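Local coordinates for protein enolase from the environmental genome shotgun sequencing of the Sargasso Sea (PDB 2QGY) that is of unknown function but binds magnesium and, as an enolase superfamily member, probably abstracts a proton next to a substrate carboxylate with the metal's help, at residues D28-T33 against L146-N151; H259-I264 against I285-N290; D270-D275 against I297-H302. All blocks are in the same frame, centred on the assembly; numbering follows the deposited sequence.

Contact 1 (D28-T33 against L146-N151); sequences DQWSNT and LKKDTN
The carbonyl oxygen of Trp30 is where the loop 28-33 meets Lys148: the lysine brings NZ to 3.1 Å from Trp30 O, and the hydroxyl of Ser144 forms a hydrogen bond with the same oxygen. The lysine chain also runs over the indole of that tryptophan. Its CD lies 3.5 Å from CZ3 of Trp30, while Lys148 CE stands 3.7 Å from the centroid of the six-membered ring, 21° off the ring normal, a CH-pi contact displaced toward the rim. The lysine is extended as far as CE and turns at its last torsion (chi4 -69°), which places NZ beside the carbonyl. The indole is fixed in turn by its NE1, hydrogen-bonded to the Trp143 carbonyl, and by an edge-to-face contact with Tyr153. Leu146 packs on the backbone of the same loop, its CD1 3.7 Å from Ser31 CA; its other methyl, CD2, comes within 3.5 Å of Asn32 ND2, the two side chains crossing at about a right angle. Asp145 bonds Asn32 ND2 through OD2 and Ser31 OG through OD1, holding the amide against the Leu146 methyl. Segment 146-151 belongs to the connection from strand 135-141 and enters helix 150-162, with Asp149 as N-cap through a weak bond from Asn151 N. The contact joins a loop of the N-terminal capping domain to the first beta-to-alpha loop of the barrel, the interdomain arrangement characteristic of the enolase superfamily.

Contact 2 (H259-I264 against I285-N290); sequences HFRELI and IIEISN
Glu287, the first residue of 285-290 to touch 259-264, meets the end of Arg261: its CG lies 3.9 Å from Arg261 NH2. The carboxylate comes near without forming a salt bridge, Glu287 OE2 being 4.1 Å from Arg261 NH2, with guanidinium and carboxylate planes turned 59° apart. The salt bridge of Arg261 goes to Glu291, one turn further on. Ile288 follows and carries the apolar core. Its CG1 is anti to the backbone N (chi1 -156°), and CD1 beyond it reaches the opposing helix, 3.3 Å from Phe260 CB, a tight approach with the side chains crossing at about a right angle. The same methyl lies 4.1 Å from Ile264 CD1, where the two isoleucine side chains pass antiparallel to one another. Ser289 turns from the interface, its hydroxyl donating to Ile285 O over 2.8 Å; this oxygen also accepts from Ser289 N, on the opposite face of the carbonyl plane. The two helical segments run nearly parallel, 9° between their directions, their axes 10.7 Å apart at closest approach. Helix 257-265 also packs on helix 234-243, helix 282-294 on helix 309-320, and Phe260 sets its ring edge-to-face with Phe272 of strand 271-272, on the barrel side.

Contact 3 (D270-D275 against I297-H302); sequences DIFNPD and IFISPH
His302 and Asp275 make the shortest hydrogen bond between the two segments, His302 ND1 donating to Asp275 OD1 over 2.6 Å. The anti lone pair of the carboxylate oxygen is used, with the acceptor 19° out of the imidazole plane and the two groups 64° apart. Beside it His302 N donates to Pro274 O (2.9 Å), in the single bridge that brings the Asp275 and His302 backbones together. The other oxygen of Asp275, OD2, is held by Ser277 N and Asn305 ND2, which fixes the carboxylate and probably orients the imidazole. Before it in both segments runs the parallel pairing of 271-272 with 298-299, through Ser300 N to Phe272 O (2.9 Å) and Phe272 N to Phe298 O (3.0 Å). Toward the helices, Ile297 CG2 sits over the centre of the Phe272 ring, 3.8 Å from its centroid, and Ile299 CD1 lies 3.8 Å from Phe272 CB. Asn273 OD1 bonds the backbone N of Glu252, a magnesium ligand; the Asn273 side chain lies about 4 Å from the metal. Strands 271-272 and 298-299, joined through helix 282-294, form a beta-alpha-beta unit of the barrel; the His-carboxylate pair beyond these sixth and seventh strands is as in mandelate racemase-like members, though a catalytic role here is inferred.

Contact 1 closes before the other two open and lies apart from them: its centre is 35 Å from that of contact 2 and 26 Å from that of contact 3, contacts 1 and 2 lying on opposite sides of the chain's centre. Contacts 2 and 3 have centres 9 Å apart and alternate along the chain, since helix 257-265, strand 271-272, helix 282-294 and strand 298-299 follow one another. The result is two layers of one barrel sector, helices outside and strands within, meeting where Ser289 packs on Ile299 and where Phe260, Leu263 and Ile264 pack on Phe272. Contact 3 reaches the magnesium site, contact 2 covers contact 3 from the helical layer, and contact 1 connects the N-terminal domain to the barrel.

Contact 1 (D28-T33 against L146-N151)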
# COMPACT_ATOMS: atom_id res chain seq x y z
N ASP A 28 15.92 -7.83 28.61
CA ASP A 28 17.18 -8.63 28.61
C ASP A 28 18.09 -8.31 27.43
O ASP A 28 18.95 -9.13 27.05
CB ASP A 28 16.87 -10.15 28.69
CG ASP A 28 15.80 -10.48 29.73
OD1 ASP A 28 15.99 -10.11 30.91
OD2 ASP A 28 14.76 -11.10 29.37
N GLN A 29 17.92 -7.12 26.85
CA GLN A 29 18.75 -6.65 25.74
C GLN A 29 18.71 -7.66 24.58
O GLN A 29 19.68 -7.85 23.84
CB GLN A 29 20.20 -6.35 26.22
CG GLN A 29 20.25 -5.36 27.41
CD GLN A 29 20.00 -6.02 28.74
OE1 GLN A 29 20.55 -7.09 29.02
NE2 GLN A 29 19.16 -5.42 29.56
N TRP A 30 17.55 -8.30 24.42
CA TRP A 30 17.40 -9.37 23.41
C TRP A 30 17.40 -8.80 21.98
O TRP A 30 18.00 -9.39 21.06
CB TRP A 30 16.12 -10.18 23.70
CG TRP A 30 15.75 -11.08 22.55
CD1 TRP A 30 14.70 -10.95 21.71
CD2 TRP A 30 16.50 -12.23 22.10
NE1 TRP A 30 14.71 -11.97 20.77
CE2 TRP A 30 15.81 -12.75 20.98
CE3 TRP A 30 17.67 -12.85 22.52
CZ2 TRP A 30 16.27 -13.88 20.27
CZ3 TRP A 30 18.13 -13.99 21.82
CH2 TRP A 30 17.42 -14.49 20.72
N SER A 31 16.75 -7.65 21.81
CA SER A 31 16.60 -6.97 20.51
C SER A 31 16.51 -5.45 20.69
O SER A 31 16.48 -4.95 21.80
CB SER A 31 15.31 -7.47 19.85
OG SER A 31 15.28 -7.15 18.46
N ASN A 32 16.49 -4.70 19.58
CA ASN A 32 16.00 -3.31 19.64
C ASN A 32 14.50 -3.41 19.43
O ASN A 32 14.03 -4.24 18.63
CB ASN A 32 16.63 -2.43 18.55
CG ASN A 32 18.16 -2.43 18.58
OD1 ASN A 32 18.77 -2.13 19.60
ND2 ASN A 32 18.78 -2.78 17.45
N THR A 33 13.74 -2.65 20.19
CA THR A 33 12.32 -2.49 19.89
C THR A 33 12.20 -1.67 18.62
O THR A 33 13.03 -0.81 18.35
CB THR A 33 11.60 -1.77 21.03
OG1 THR A 33 12.16 -0.46 21.17
CG2 THR A 33 11.78 -2.58 22.32
N LEU A 146 19.37 -7.96 16.36
CA LEU A 146 20.78 -7.94 16.79
C LEU A 146 21.54 -9.18 16.32
O LEU A 146 20.96 -10.24 16.09
CB LEU A 146 20.86 -7.82 18.32
CG LEU A 146 20.25 -6.56 18.95
CD1 LEU A 146 20.32 -6.67 20.47
CD2 LEU A 146 20.96 -5.32 18.46
N LYS A 147 22.85 -9.04 16.21
CA LYS A 147 23.67 -10.15 15.74
C LYS A 147 23.83 -11.20 16.82
O LYS A 147 24.29 -10.92 17.93
CB LYS A 147 25.04 -9.67 15.23
CG LYS A 147 24.97 -8.97 13.88
CD LYS A 147 26.30 -8.32 13.49
CE LYS A 147 26.19 -7.63 12.12
NZ LYS A 147 27.53 -7.37 11.48
N LYS A 148 23.40 -12.42 16.49
CA LYS A 148 23.52 -13.57 17.39
C LYS A 148 23.84 -14.83 16.61
O LYS A 148 23.64 -14.89 15.38
CB LYS A 148 22.22 -13.78 18.18
CG LYS A 148 21.70 -12.53 18.83
CD LYS A 148 20.38 -12.76 19.47
CE LYS A 148 19.88 -11.46 20.08
NZ LYS A 148 20.65 -10.98 21.26
N ASP A 149 24.36 -15.82 17.31
CA ASP A 149 24.50 -17.14 16.73
C ASP A 149 23.27 -17.97 17.11
O ASP A 149 22.47 -17.57 17.97
CB ASP A 149 25.80 -17.82 17.23
CG ASP A 149 25.89 -19.30 16.84
OD1 ASP A 149 25.64 -19.60 15.64
OD2 ASP A 149 26.19 -20.15 17.72
N THR A 150 23.13 -19.12 16.45
CA THR A 150 22.11 -20.11 16.78
C THR A 150 22.02 -20.41 18.29
O THR A 150 20.91 -20.62 18.82
CB THR A 150 22.35 -21.41 15.95
OG1 THR A 150 22.15 -21.13 14.56
CG2 THR A 150 21.40 -22.51 16.37
N ASN A 151 23.17 -20.43 18.97
CA ASN A 151 23.23 -20.67 20.42
C ASN A 151 22.49 -19.64 21.24
O ASN A 151 21.83 -19.99 22.22
CB ASN A 151 24.67 -20.72 20.92
CG ASN A 151 25.41 -21.95 20.44
OD1 ASN A 151 24.82 -23.04 20.32
ND2 ASN A 151 26.70 -21.80 20.17

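Contact 2 (H259-I264 against I285-N290)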
# COMPACT_ATOMS: atom_id res chain seq x y z
N HIS A 259 -7.97 -8.58 -1.21
CA HIS A 259 -6.89 -9.59 -1.29
C HIS A 259 -7.29 -10.83 -0.48
O HIS A 259 -7.12 -11.97 -0.95
CB HIS A 259 -5.57 -9.01 -0.79
CG HIS A 259 -4.47 -10.03 -0.68
ND1 HIS A 259 -3.86 -10.59 -1.78
CD2 HIS A 259 -3.95 -10.65 0.40
CE1 HIS A 259 -2.95 -11.46 -1.38
NE2 HIS A 259 -3.00 -11.53 -0.06
N PHE A 260 -7.81 -10.63 0.73
CA PHE A 260 -8.18 -11.80 1.56
C PHE A 260 -9.34 -12.59 0.99
O PHE A 260 -9.34 -13.83 1.08
CB PHE A 260 -8.37 -11.42 3.04
CG PHE A 260 -7.07 -11.00 3.72
CD1 PHE A 260 -6.22 -11.94 4.27
CD2 PHE A 260 -6.66 -9.66 3.68
CE1 PHE A 260 -5.00 -11.58 4.85
CE2 PHE A 260 -5.44 -9.28 4.25
CZ PHE A 260 -4.61 -10.23 4.83
N ARG A 261 -10.28 -11.91 0.34
CA ARG A 261 -11.35 -12.61 -0.37
C ARG A 261 -10.79 -13.45 -1.50
O ARG A 261 -11.26 -14.55 -1.71
CB ARG A 261 -12.43 -11.65 -0.88
CG ARG A 261 -13.35 -11.26 0.24
CD ARG A 261 -14.18 -10.03 -0.07
NE ARG A 261 -15.05 -9.75 1.06
CZ ARG A 261 -15.67 -8.58 1.24
NH1 ARG A 261 -15.53 -7.61 0.35
NH2 ARG A 261 -16.46 -8.41 2.29
N GLU A 262 -9.81 -12.93 -2.24
CA GLU A 262 -9.14 -13.72 -3.28
C GLU A 262 -8.45 -14.94 -2.67
O GLU A 262 -8.53 -16.03 -3.25
CB GLU A 262 -8.14 -12.87 -4.06
CG GLU A 262 -7.34 -13.63 -5.18
CD GLU A 262 -8.19 -14.03 -6.38
OE1 GLU A 262 -9.30 -13.50 -6.52
OE2 GLU A 262 -7.74 -14.90 -7.18
N LEU A 263 -7.75 -14.79 -1.54
CA LEU A 263 -7.09 -15.95 -0.91
C LEU A 263 -8.13 -17.00 -0.54
O LEU A 263 -7.92 -18.18 -0.74
CB LEU A 263 -6.30 -15.57 0.36
CG LEU A 263 -5.09 -14.64 0.21
CD1 LEU A 263 -4.69 -14.25 1.62
CD2 LEU A 263 -3.92 -15.40 -0.46
N ILE A 264 -9.27 -16.55 -0.02
CA ILE A 264 -10.35 -17.51 0.31
C ILE A 264 -10.83 -18.26 -0.94
O ILE A 264 -11.00 -19.49 -0.91
CB ILE A 264 -11.53 -16.83 1.02
CG1 ILE A 264 -11.15 -16.35 2.42
CG2 ILE A 264 -12.73 -17.80 1.22
CD1 ILE A 264 -12.23 -15.41 3.06
N ILE A 285 -11.00 -6.60 9.97
CA ILE A 285 -10.49 -7.84 10.55
C ILE A 285 -11.65 -8.77 10.92
O ILE A 285 -11.63 -9.97 10.63
CB ILE A 285 -9.63 -7.53 11.79
CG1 ILE A 285 -8.30 -6.94 11.33
CG2 ILE A 285 -9.42 -8.77 12.68
CD1 ILE A 285 -7.33 -6.68 12.42
N ILE A 286 -12.66 -8.22 11.56
CA ILE A 286 -13.85 -9.01 11.93
C ILE A 286 -14.61 -9.53 10.71
O ILE A 286 -15.05 -10.68 10.72
CB ILE A 286 -14.79 -8.18 12.83
CG1 ILE A 286 -14.15 -7.88 14.19
CG2 ILE A 286 -16.13 -8.90 13.00
CD1 ILE A 286 -13.85 -9.10 15.07
N GLU A 287 -14.76 -8.71 9.67
CA GLU A 287 -15.44 -9.13 8.44
C GLU A 287 -14.70 -10.30 7.78
O GLU A 287 -15.31 -11.29 7.40
CB GLU A 287 -15.54 -7.96 7.46
CG GLU A 287 -16.32 -8.29 6.17
CD GLU A 287 -17.67 -8.98 6.44
OE1 GLU A 287 -18.45 -8.45 7.28
OE2 GLU A 287 -17.95 -10.03 5.80
N ILE A 288 -13.38 -10.17 7.67
CA ILE A 288 -12.60 -11.26 7.09
C ILE A 288 -12.55 -12.50 7.99
O ILE A 288 -12.53 -13.63 7.49
CB ILE A 288 -11.21 -10.82 6.63
CG1 ILE A 288 -10.71 -11.76 5.54
CG2 ILE A 288 -10.22 -10.75 7.80
CD1 ILE A 288 -11.49 -11.54 4.16
N SER A 289 -12.59 -12.33 9.31
CA SER A 289 -12.63 -13.47 10.23
C SER A 289 -13.89 -14.29 9.98
O SER A 289 -13.87 -15.52 9.90
CB SER A 289 -12.55 -13.01 11.68
OG SER A 289 -11.29 -12.44 11.97
N ASN A 290 -15.00 -13.59 9.78
CA ASN A 290 -16.30 -14.26 9.59
C ASN A 290 -16.33 -15.02 8.26
O ASN A 290 -16.72 -16.20 8.21
CB ASN A 290 -17.42 -13.20 9.65
CG ASN A 290 -17.60 -12.60 11.06
OD1 ASN A 290 -18.35 -11.62 11.23
ND2 ASN A 290 -16.94 -13.19 12.07

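Contact 3 (D270-D275 against I297-H302)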
# COMPACT_ATOMS: atom_id res chain seq x y z
N ASP A 270 -4.37 -21.69 5.06
CA ASP A 270 -5.11 -22.33 6.14
C ASP A 270 -5.43 -21.33 7.26
O ASP A 270 -6.42 -21.48 7.99
CB ASP A 270 -4.25 -23.47 6.68
CG ASP A 270 -3.96 -24.53 5.61
OD1 ASP A 270 -4.95 -25.18 5.23
OD2 ASP A 270 -2.82 -24.69 5.10
N ILE A 271 -4.57 -20.32 7.39
CA ILE A 271 -4.67 -19.32 8.48
C ILE A 271 -4.26 -17.98 7.88
O ILE A 271 -3.31 -17.90 7.13
CB ILE A 271 -3.68 -19.66 9.65
CG1 ILE A 271 -3.98 -21.05 10.25
CG2 ILE A 271 -3.70 -18.55 10.75
CD1 ILE A 271 -2.84 -21.62 11.14
N PHE A 272 -4.96 -16.91 8.23
CA PHE A 272 -4.52 -15.58 7.81
C PHE A 272 -3.93 -14.85 9.02
O PHE A 272 -4.46 -14.97 10.12
CB PHE A 272 -5.71 -14.75 7.33
CG PHE A 272 -6.42 -15.29 6.11
CD1 PHE A 272 -5.75 -16.07 5.16
CD2 PHE A 272 -7.76 -15.00 5.91
CE1 PHE A 272 -6.44 -16.54 4.01
CE2 PHE A 272 -8.44 -15.46 4.75
CZ PHE A 272 -7.77 -16.21 3.82
N ASN A 273 -2.86 -14.07 8.83
CA ASN A 273 -2.28 -13.32 9.93
C ASN A 273 -2.11 -11.82 9.57
O ASN A 273 -1.04 -11.28 9.71
CB ASN A 273 -0.96 -13.96 10.41
CG ASN A 273 0.18 -13.81 9.39
OD1 ASN A 273 -0.06 -13.71 8.18
ND2 ASN A 273 1.42 -13.74 9.88
N PRO A 274 -3.20 -11.14 9.18
CA PRO A 274 -3.08 -9.69 8.96
C PRO A 274 -2.65 -9.07 10.32
O PRO A 274 -2.98 -9.62 11.40
CB PRO A 274 -4.51 -9.24 8.63
CG PRO A 274 -5.40 -10.27 9.29
CD PRO A 274 -4.60 -11.59 9.09
N ASP A 275 -1.96 -7.93 10.27
CA ASP A 275 -1.55 -7.31 11.55
C ASP A 275 -2.76 -6.57 12.12
O ASP A 275 -3.56 -5.97 11.39
CB ASP A 275 -0.39 -6.34 11.34
CG ASP A 275 0.20 -5.83 12.67
OD1 ASP A 275 1.19 -6.41 13.16
OD2 ASP A 275 -0.35 -4.86 13.22
N ILE A 297 -11.12 -21.49 7.53
CA ILE A 297 -9.83 -20.80 7.69
C ILE A 297 -9.83 -20.07 9.04
O ILE A 297 -10.84 -19.50 9.44
CB ILE A 297 -9.63 -19.81 6.51
CG1 ILE A 297 -9.44 -20.61 5.20
CG2 ILE A 297 -8.45 -18.82 6.80
CD1 ILE A 297 -9.46 -19.80 3.92
N PHE A 298 -8.71 -20.14 9.75
CA PHE A 298 -8.58 -19.48 11.05
C PHE A 298 -7.82 -18.16 10.91
O PHE A 298 -7.16 -17.93 9.91
CB PHE A 298 -7.85 -20.39 12.02
CG PHE A 298 -8.67 -21.59 12.41
CD1 PHE A 298 -9.34 -21.62 13.63
CD2 PHE A 298 -8.80 -22.68 11.54
CE1 PHE A 298 -10.12 -22.72 13.98
CE2 PHE A 298 -9.58 -23.79 11.88
CZ PHE A 298 -10.24 -23.80 13.11
N ILE A 299 -7.94 -17.33 11.93
CA ILE A 299 -7.28 -16.03 11.97
C ILE A 299 -6.32 -15.96 13.17
O ILE A 299 -6.71 -16.19 14.30
CB ILE A 299 -8.31 -14.89 12.12
CG1 ILE A 299 -9.35 -14.92 10.98
CG2 ILE A 299 -7.60 -13.51 12.16
CD1 ILE A 299 -8.75 -14.69 9.54
N SER A 300 -5.07 -15.62 12.91
CA SER A 300 -4.10 -15.45 13.97
C SER A 300 -3.53 -14.07 13.73
O SER A 300 -2.63 -13.92 12.94
CB SER A 300 -2.97 -16.47 13.81
OG SER A 300 -1.95 -16.25 14.78
N PRO A 301 -4.07 -13.04 14.38
CA PRO A 301 -3.52 -11.73 14.07
C PRO A 301 -2.01 -11.59 14.32
O PRO A 301 -1.47 -12.13 15.31
CB PRO A 301 -4.31 -10.78 14.98
CG PRO A 301 -5.60 -11.54 15.25
CD PRO A 301 -5.12 -12.98 15.41
N HIS A 302 -1.35 -10.87 13.42
CA HIS A 302 0.06 -10.62 13.54
C HIS A 302 0.11 -9.42 14.48
O HIS A 302 -0.81 -8.61 14.49
CB HIS A 302 0.59 -10.29 12.14
CG HIS A 302 2.01 -9.81 12.07
ND1 HIS A 302 2.34 -8.47 12.06
CD2 HIS A 302 3.18 -10.48 11.84
CE1 HIS A 302 3.64 -8.33 11.89
NE2 HIS A 302 4.18 -9.53 11.77